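Local coordinates for SIRV1 hypothetical protein ORF119 (Sulfolobus islandicus rudivirus 1 variant xx, PDB 2X3G), which is a two-subunit viral protein with no assigned function, but is probably a Rep-type HUH endonuclease that would act on DNA in genome replication, at residues F11-T16 with F70-L75; S48-I53 with Y65-F70. All coordinates share one frame; numbering follows the deposited sequence.

Interaction 1 (F11-T16 with F70-L75); sequences FSYIYT and FTNKKL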
loop_
_atom_site.group_PDB
_atom_site.type_symbol
_atom_site.label_atom_id
_atom_site.label_comp_id
_atom_site.label_asym_id
_atom_site.label_seq_id
_atom_site.Cartn_x
_atom_site.Cartn_y
_atom_site.Cartn_z
ATOM N N PHE A 11 16.660 -6.597 -16.976
ATOM C CA PHE A 11 17.360 -7.405 -17.961
ATOM C C PHE A 11 17.869 -6.596 -19.146
ATOM O O PHE A 11 18.256 -7.181 -20.164
ATOM C CB PHE A 11 16.459 -8.559 -18.404
ATOM C CG PHE A 11 16.282 -9.626 -17.374
ATOM C CD1 PHE A 11 17.357 -10.410 -17.000
ATOM C CD2 PHE A 11 15.034 -9.875 -16.791
ATOM C CE1 PHE A 11 17.202 -11.423 -16.066
ATOM C CE2 PHE A 11 14.873 -10.889 -15.872
ATOM C CZ PHE A 11 15.951 -11.656 -15.499
ATOM N N SER A 12 17.881 -5.262 -19.022
ATOM C CA SER A 12 18.494 -4.382 -20.022
ATOM C C SER A 12 19.547 -3.440 -19.449
ATOM O O SER A 12 20.264 -2.788 -20.199
ATOM C CB SER A 12 17.418 -3.571 -20.765
ATOM O OG SER A 12 16.499 -2.958 -19.871
ATOM N N TYR A 13 19.634 -3.359 -18.120
ATOM C CA TYR A 13 20.658 -2.571 -17.441
ATOM C C TYR A 13 21.663 -3.473 -16.760
ATOM O O TYR A 13 21.298 -4.500 -16.214
ATOM C CB TYR A 13 20.006 -1.609 -16.420
ATOM C CG TYR A 13 19.339 -0.458 -17.113
ATOM C CD1 TYR A 13 19.988 0.768 -17.256
ATOM C CD2 TYR A 13 18.101 -0.592 -17.705
ATOM C CE1 TYR A 13 19.393 1.798 -17.909
ATOM C CE2 TYR A 13 17.498 0.440 -18.356
ATOM C CZ TYR A 13 18.156 1.643 -18.477
ATOM O OH TYR A 13 17.583 2.690 -19.163
ATOM N N ILE A 14 22.932 -3.062 -16.754
ATOM C CA ILE A 14 23.972 -3.932 -16.215
ATOM C C ILE A 14 23.741 -4.156 -14.728
ATOM O O ILE A 14 23.771 -5.292 -14.253
ATOM C CB ILE A 14 25.384 -3.350 -16.488
ATOM C CG1 ILE A 14 25.680 -3.363 -17.992
ATOM C CG2 ILE A 14 26.447 -4.150 -15.771
ATOM C CD1 ILE A 14 26.852 -2.496 -18.356
ATOM N N TYR A 15 23.412 -3.078 -14.023
ATOM C CA TYR A 15 23.298 -3.107 -12.568
ATOM C C TYR A 15 21.885 -2.798 -12.104
ATOM O O TYR A 15 21.299 -1.808 -12.520
ATOM C CB TYR A 15 24.259 -2.108 -11.937
ATOM C CG TYR A 15 25.680 -2.281 -12.415
ATOM C CD1 TYR A 15 26.429 -3.358 -11.979
ATOM C CD2 TYR A 15 26.262 -1.388 -13.336
ATOM C CE1 TYR A 15 27.733 -3.559 -12.442
ATOM C CE2 TYR A 15 27.542 -1.576 -13.796
ATOM C CZ TYR A 15 28.283 -2.649 -13.335
ATOM O OH TYR A 15 29.567 -2.862 -13.774
ATOM N N THR A 16 21.356 -3.678 -11.257
ATOM C CA THR A 16 20.092 -3.466 -10.556
ATOM C C THR A 16 20.410 -3.493 -9.064
ATOM O O THR A 16 20.745 -4.548 -8.518
ATOM C CB THR A 16 19.075 -4.584 -10.809
ATOM O OG1 THR A 16 18.758 -4.685 -12.210
ATOM C CG2 THR A 16 17.807 -4.283 -10.025
ATOM N N PHE A 70 18.172 0.994 -11.556
ATOM C CA PHE A 70 18.682 0.364 -12.766
ATOM C C PHE A 70 19.640 1.321 -13.462
ATOM O O PHE A 70 19.255 2.419 -13.819
ATOM C CB PHE A 70 17.521 0.085 -13.689
ATOM C CG PHE A 70 16.441 -0.706 -13.050
ATOM C CD1 PHE A 70 15.331 -0.071 -12.484
ATOM C CD2 PHE A 70 16.514 -2.093 -12.998
ATOM C CE1 PHE A 70 14.317 -0.809 -11.904
ATOM C CE2 PHE A 70 15.511 -2.823 -12.438
ATOM C CZ PHE A 70 14.404 -2.184 -11.875
ATOM N N THR A 71 20.866 0.868 -13.688
ATOM C CA THR A 71 21.931 1.730 -14.178
ATOM C C THR A 71 23.020 0.892 -14.856
ATOM O O THR A 71 23.205 -0.290 -14.555
ATOM C CB THR A 71 22.540 2.565 -13.027
ATOM O OG1 THR A 71 23.496 3.501 -13.528
ATOM C CG2 THR A 71 23.216 1.694 -11.969
ATOM N N ASN A 72 23.745 1.536 -15.757
ATOM C CA ASN A 72 24.814 0.879 -16.504
ATOM C C ASN A 72 26.169 1.273 -15.956
ATOM O O ASN A 72 27.205 0.853 -16.474
ATOM C CB ASN A 72 24.657 1.202 -17.992
ATOM C CG ASN A 72 23.454 0.536 -18.590
ATOM O OD1 ASN A 72 23.204 -0.638 -18.320
ATOM N ND2 ASN A 72 22.702 1.258 -19.392
ATOM N N LYS A 73 26.165 2.026 -14.856
ATOM C CA LYS A 73 27.396 2.490 -14.234
ATOM C C LYS A 73 27.355 2.163 -12.761
ATOM O O LYS A 73 26.389 2.500 -12.102
ATOM C CB LYS A 73 27.520 3.998 -14.412
ATOM C CG LYS A 73 28.786 4.573 -13.809
ATOM C CD LYS A 73 29.029 6.018 -14.231
ATOM C CE LYS A 73 30.184 6.657 -13.453
ATOM N NZ LYS A 73 31.344 5.737 -13.258
ATOM N N LYS A 74 28.409 1.544 -12.244
ATOM C CA LYS A 74 28.435 1.144 -10.836
ATOM C C LYS A 74 28.217 2.339 -9.947
ATOM O O LYS A 74 28.806 3.398 -10.181
ATOM C CB LYS A 74 29.772 0.516 -10.459
ATOM C CG LYS A 74 29.837 -0.975 -10.628
ATOM C CD LYS A 74 31.248 -1.466 -10.370
ATOM C CE LYS A 74 31.345 -2.956 -10.621
ATOM N NZ LYS A 74 32.742 -3.446 -10.493
ATOM N N LEU A 75 27.403 2.146 -8.916
ATOM C CA LEU A 75 27.099 3.177 -7.941
ATOM C C LEU A 75 28.249 3.306 -6.969
ATOM O O LEU A 75 28.848 2.296 -6.574
ATOM C CB LEU A 75 25.829 2.829 -7.140
ATOM C CG LEU A 75 24.442 3.194 -7.663
ATOM C CD1 LEU A 75 23.459 2.999 -6.521
ATOM C CD2 LEU A 75 24.441 4.627 -8.186
HETATM O O HOH W 1 20.507 -0.021 -20.951
#
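The ring of Tyr15 is held between two side chains: Lys74 CG sits over one face, offset toward the rim, while Ile14 CG2 lies over the centre of the opposite face. Lys74 CG is 3.9 Å from the Tyr15 ring centroid and 26° off the ring normal, which identifies a CH-pi contact. Asn72 C and Lys73 N meet the edge of this ring in its plane. Tyr13 is likewise covered on both faces, by Phe70 CB, 3.9 Å from Tyr13 CG, and on the other side by a water over the ring centre. That water donates to Ser12 O and accepts from Asn72 ND2. The Asn72 amide is turned nearly parallel to the Tyr13 ring, with planes 8° apart, but its ND2 approaches obliquely.

The CB of Asn72 points away from 11-16, yet with CG beside the backbone N (chi1 -70°) the amide comes back to the other segment, and OD1 accepts from Ile14 N at 2.9 Å, in the carbonyl plane. A side chain thus continues the bonding just past the last ladder pair, Tyr15 with Thr71, whose two backbone bonds measure 2.8 Å (Tyr15 N to Thr71 O) and 3.0 Å (Thr71 N to Tyr15 O). In the next, non-hydrogen-bonded pair, Thr16 CG2 packs 3.6 Å from Phe70 CE2, the side chains lying side by side.

The contact marks one end of the antiparallel pairing of strands 15-22 and 64-71. Thr71 OG1 bonds to Asp45, beyond helix 30-44, and Thr71 packs on His44 of that helix; on the opposite sheet face Thr16 touches Ile102 of helix 99-109.

Interaction 2 (S48-I53 with Y65-F70); sequences SHVFSI and YHILVF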
loop_
_atom_site.group_PDB
_atom_site.type_symbol
_atom_site.label_atom_id
_atom_site.label_comp_id
_atom_site.label_asym_id
_atom_site.label_seq_id
_atom_site.Cartn_x
_atom_site.Cartn_y
_atom_site.Cartn_z
ATOM N N SER A 48 19.364 6.004 -16.469
ATOM C CA SER A 48 18.968 5.216 -15.317
ATOM C C SER A 48 17.478 5.314 -15.062
ATOM O O SER A 48 16.824 6.266 -15.524
ATOM C CB SER A 48 19.721 5.680 -14.064
ATOM O OG SER A 48 19.563 7.074 -13.865
ATOM N N HIS A 49 16.964 4.318 -14.346
ATOM C CA HIS A 49 15.589 4.311 -13.830
ATOM C C HIS A 49 15.568 3.993 -12.353
ATOM O O HIS A 49 16.428 3.282 -11.845
ATOM C CB HIS A 49 14.752 3.291 -14.585
ATOM C CG HIS A 49 14.553 3.650 -16.021
ATOM N ND1 HIS A 49 13.776 4.716 -16.421
ATOM C CD2 HIS A 49 15.064 3.108 -17.153
ATOM C CE1 HIS A 49 13.799 4.805 -17.741
ATOM N NE2 HIS A 49 14.567 3.837 -18.211
ATOM N N VAL A 50 14.591 4.543 -11.652
ATOM C CA VAL A 50 14.521 4.381 -10.203
ATOM C C VAL A 50 13.084 4.083 -9.842
ATOM O O VAL A 50 12.172 4.803 -10.258
ATOM C CB VAL A 50 14.990 5.616 -9.451
ATOM C CG1 VAL A 50 14.862 5.408 -7.931
ATOM C CG2 VAL A 50 16.446 5.956 -9.806
ATOM N N PHE A 51 12.899 2.973 -9.134
ATOM C CA PHE A 51 11.602 2.542 -8.642
ATOM C C PHE A 51 11.668 2.655 -7.128
ATOM O O PHE A 51 12.629 2.195 -6.535
ATOM C CB PHE A 51 11.349 1.104 -9.073
ATOM C CG PHE A 51 10.010 0.576 -8.685
ATOM C CD1 PHE A 51 8.848 1.243 -9.056
ATOM C CD2 PHE A 51 9.895 -0.622 -8.007
ATOM C CE1 PHE A 51 7.612 0.754 -8.701
ATOM C CE2 PHE A 51 8.659 -1.130 -7.667
ATOM C CZ PHE A 51 7.511 -0.439 -8.007
ATOM N N SER A 52 10.677 3.304 -6.525
ATOM C CA SER A 52 10.735 3.613 -5.105
ATOM C C SER A 52 9.418 3.323 -4.432
ATOM O O SER A 52 8.355 3.484 -5.038
ATOM C CB SER A 52 11.112 5.086 -4.892
ATOM O OG SER A 52 10.056 5.974 -5.268
ATOM N N ILE A 53 9.519 2.890 -3.171
ATOM C CA ILE A 53 8.376 2.604 -2.315
ATOM C C ILE A 53 8.646 3.219 -0.949
ATOM O O ILE A 53 9.728 3.034 -0.396
ATOM C CB ILE A 53 8.200 1.076 -2.109
ATOM C CG1 ILE A 53 8.112 0.346 -3.451
ATOM C CG2 ILE A 53 6.964 0.787 -1.258
ATOM C CD1 ILE A 53 6.875 0.670 -4.213
ATOM N N TYR A 65 12.027 2.825 3.406
ATOM C CA TYR A 65 12.041 3.015 1.953
ATOM C C TYR A 65 12.670 1.805 1.278
ATOM O O TYR A 65 13.624 1.246 1.785
ATOM C CB TYR A 65 12.891 4.221 1.539
ATOM C CG TYR A 65 12.620 5.560 2.199
ATOM C CD1 TYR A 65 13.670 6.449 2.421
ATOM C CD2 TYR A 65 11.340 5.956 2.562
ATOM C CE1 TYR A 65 13.468 7.685 2.994
ATOM C CE2 TYR A 65 11.117 7.187 3.131
ATOM C CZ TYR A 65 12.192 8.053 3.348
ATOM O OH TYR A 65 12.000 9.282 3.908
ATOM N N HIS A 66 12.149 1.421 0.125
ATOM C CA HIS A 66 12.804 0.429 -0.732
ATOM C C HIS A 66 12.973 1.066 -2.092
ATOM O O HIS A 66 12.057 1.706 -2.588
ATOM C CB HIS A 66 11.991 -0.863 -0.872
ATOM C CG HIS A 66 11.744 -1.576 0.412
ATOM N ND1 HIS A 66 12.745 -2.198 1.129
ATOM C CD2 HIS A 66 10.603 -1.774 1.108
ATOM C CE1 HIS A 66 12.228 -2.744 2.213
ATOM N NE2 HIS A 66 10.932 -2.495 2.228
ATOM N N ILE A 67 14.143 0.880 -2.690
ATOM C CA ILE A 67 14.470 1.515 -3.938
ATOM C C ILE A 67 15.165 0.518 -4.852
ATOM O O ILE A 67 16.103 -0.141 -4.427
ATOM C CB ILE A 67 15.390 2.731 -3.700
ATOM C CG1 ILE A 67 14.735 3.746 -2.760
ATOM C CG2 ILE A 67 15.718 3.441 -5.002
ATOM C CD1 ILE A 67 15.534 5.039 -2.636
ATOM N N LEU A 68 14.688 0.399 -6.096
ATOM C CA LEU A 68 15.466 -0.239 -7.161
ATOM C C LEU A 68 16.060 0.812 -8.070
ATOM O O LEU A 68 15.367 1.713 -8.542
ATOM C CB LEU A 68 14.621 -1.159 -8.027
ATOM C CG LEU A 68 14.232 -2.487 -7.453
ATOM C CD1 LEU A 68 13.323 -3.175 -8.476
ATOM C CD2 LEU A 68 15.451 -3.329 -7.144
ATOM N N VAL A 69 17.355 0.693 -8.294
ATOM C CA VAL A 69 18.079 1.578 -9.207
ATOM C C VAL A 69 18.589 0.681 -10.344
ATOM O O VAL A 69 19.307 -0.281 -10.110
ATOM C CB VAL A 69 19.237 2.299 -8.495
ATOM C CG1 VAL A 69 20.119 3.065 -9.505
ATOM C CG2 VAL A 69 18.707 3.261 -7.406
ATOM N N PHE A 70 18.172 0.994 -11.556
ATOM C CA PHE A 70 18.682 0.364 -12.766
ATOM C C PHE A 70 19.640 1.321 -13.462
ATOM O O PHE A 70 19.255 2.419 -13.819
ATOM C CB PHE A 70 17.521 0.085 -13.689
ATOM C CG PHE A 70 16.441 -0.706 -13.050
ATOM C CD1 PHE A 70 15.331 -0.071 -12.484
ATOM C CD2 PHE A 70 16.514 -2.093 -12.998
ATOM C CE1 PHE A 70 14.317 -0.809 -11.904
ATOM C CE2 PHE A 70 15.511 -2.823 -12.438
ATOM C CZ PHE A 70 14.404 -2.184 -11.875
#
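Val50 and Ile67 meet most closely among the side chains here: Val50 CG1 touches Ile67 CG2 at 3.6 Å, diagonally across the strand pair. Val50 CG1 lies anti to its backbone N (chi1 179°), which brings that methyl toward Ile67, whereas CG2 faces Val69 CG2 at a looser 4.3 Å. The backbones are tighter still. Three hydrogen-bonded pairs, His49 with Phe70, Phe51 with Leu68 and Ile53 with His66, supply six bonds; Phe51 N to Leu68 O, at 2.8 Å with 167° at the hydrogen, is among the straightest. Between them, CA-H groups lean on the same carbonyls, as Val50 CA does on Leu68 O at 3.3 Å.

Antiparallel at 168°, the strands form the 49-55/64-71 hairpin of a ferredoxin-like βαββαβ fold, whose antiparallel sheet has strand order 2-3-1-4. Helix 30-44 packs on the face of Val50, Ser52, Ile67 and Val69, helices 2-10 and 99-109 on that of Phe51 and Leu68. The His-x-His pattern of His64 and His66 is consistent with an HUH motif; the His66 ring meets those of His64 and Tyr108, and its ND1 is bonded to Thr20.

The Ser48-His49 end is more solvent-accessible: both residues are partly exposed, and His49 CB stays 4.0 Å from Phe70 CD1, although the His49 ring stacks on Phe9. The Phe70 ring presents its edge to His49 O, with CD1 3.6 Å from that oxygen. His49 ND1 bonds to the terminal carboxylate of Ser119 of the second subunit, whose strand continues the sheet beyond Phe51, Ser52 and Ile53.

Overall arrangement
After helix 2-10 the chain enters interaction 1 at residues 11-16, the start of strand 15-22. It then runs through helix 30-44 into strand 49-55, whose beginning forms interaction 2 with residues 65-70 after a partly unmodelled connection. Only then do residues 70-75 return to 11-16, so the short hairpin closure lies wholly within the longer one and the two do not cross. Phe70 belongs to both, because strand 64-71 is the middle of the three, bonded on one side to 49-55 and on the other to 15-22. Tyr13 OH, hydrogen-bonded to Asn47 O, also packs 3.2 Å from His49 CD2, so the loop ahead of strand 15-22 reaches across strand 64-71 to the start of 49-55.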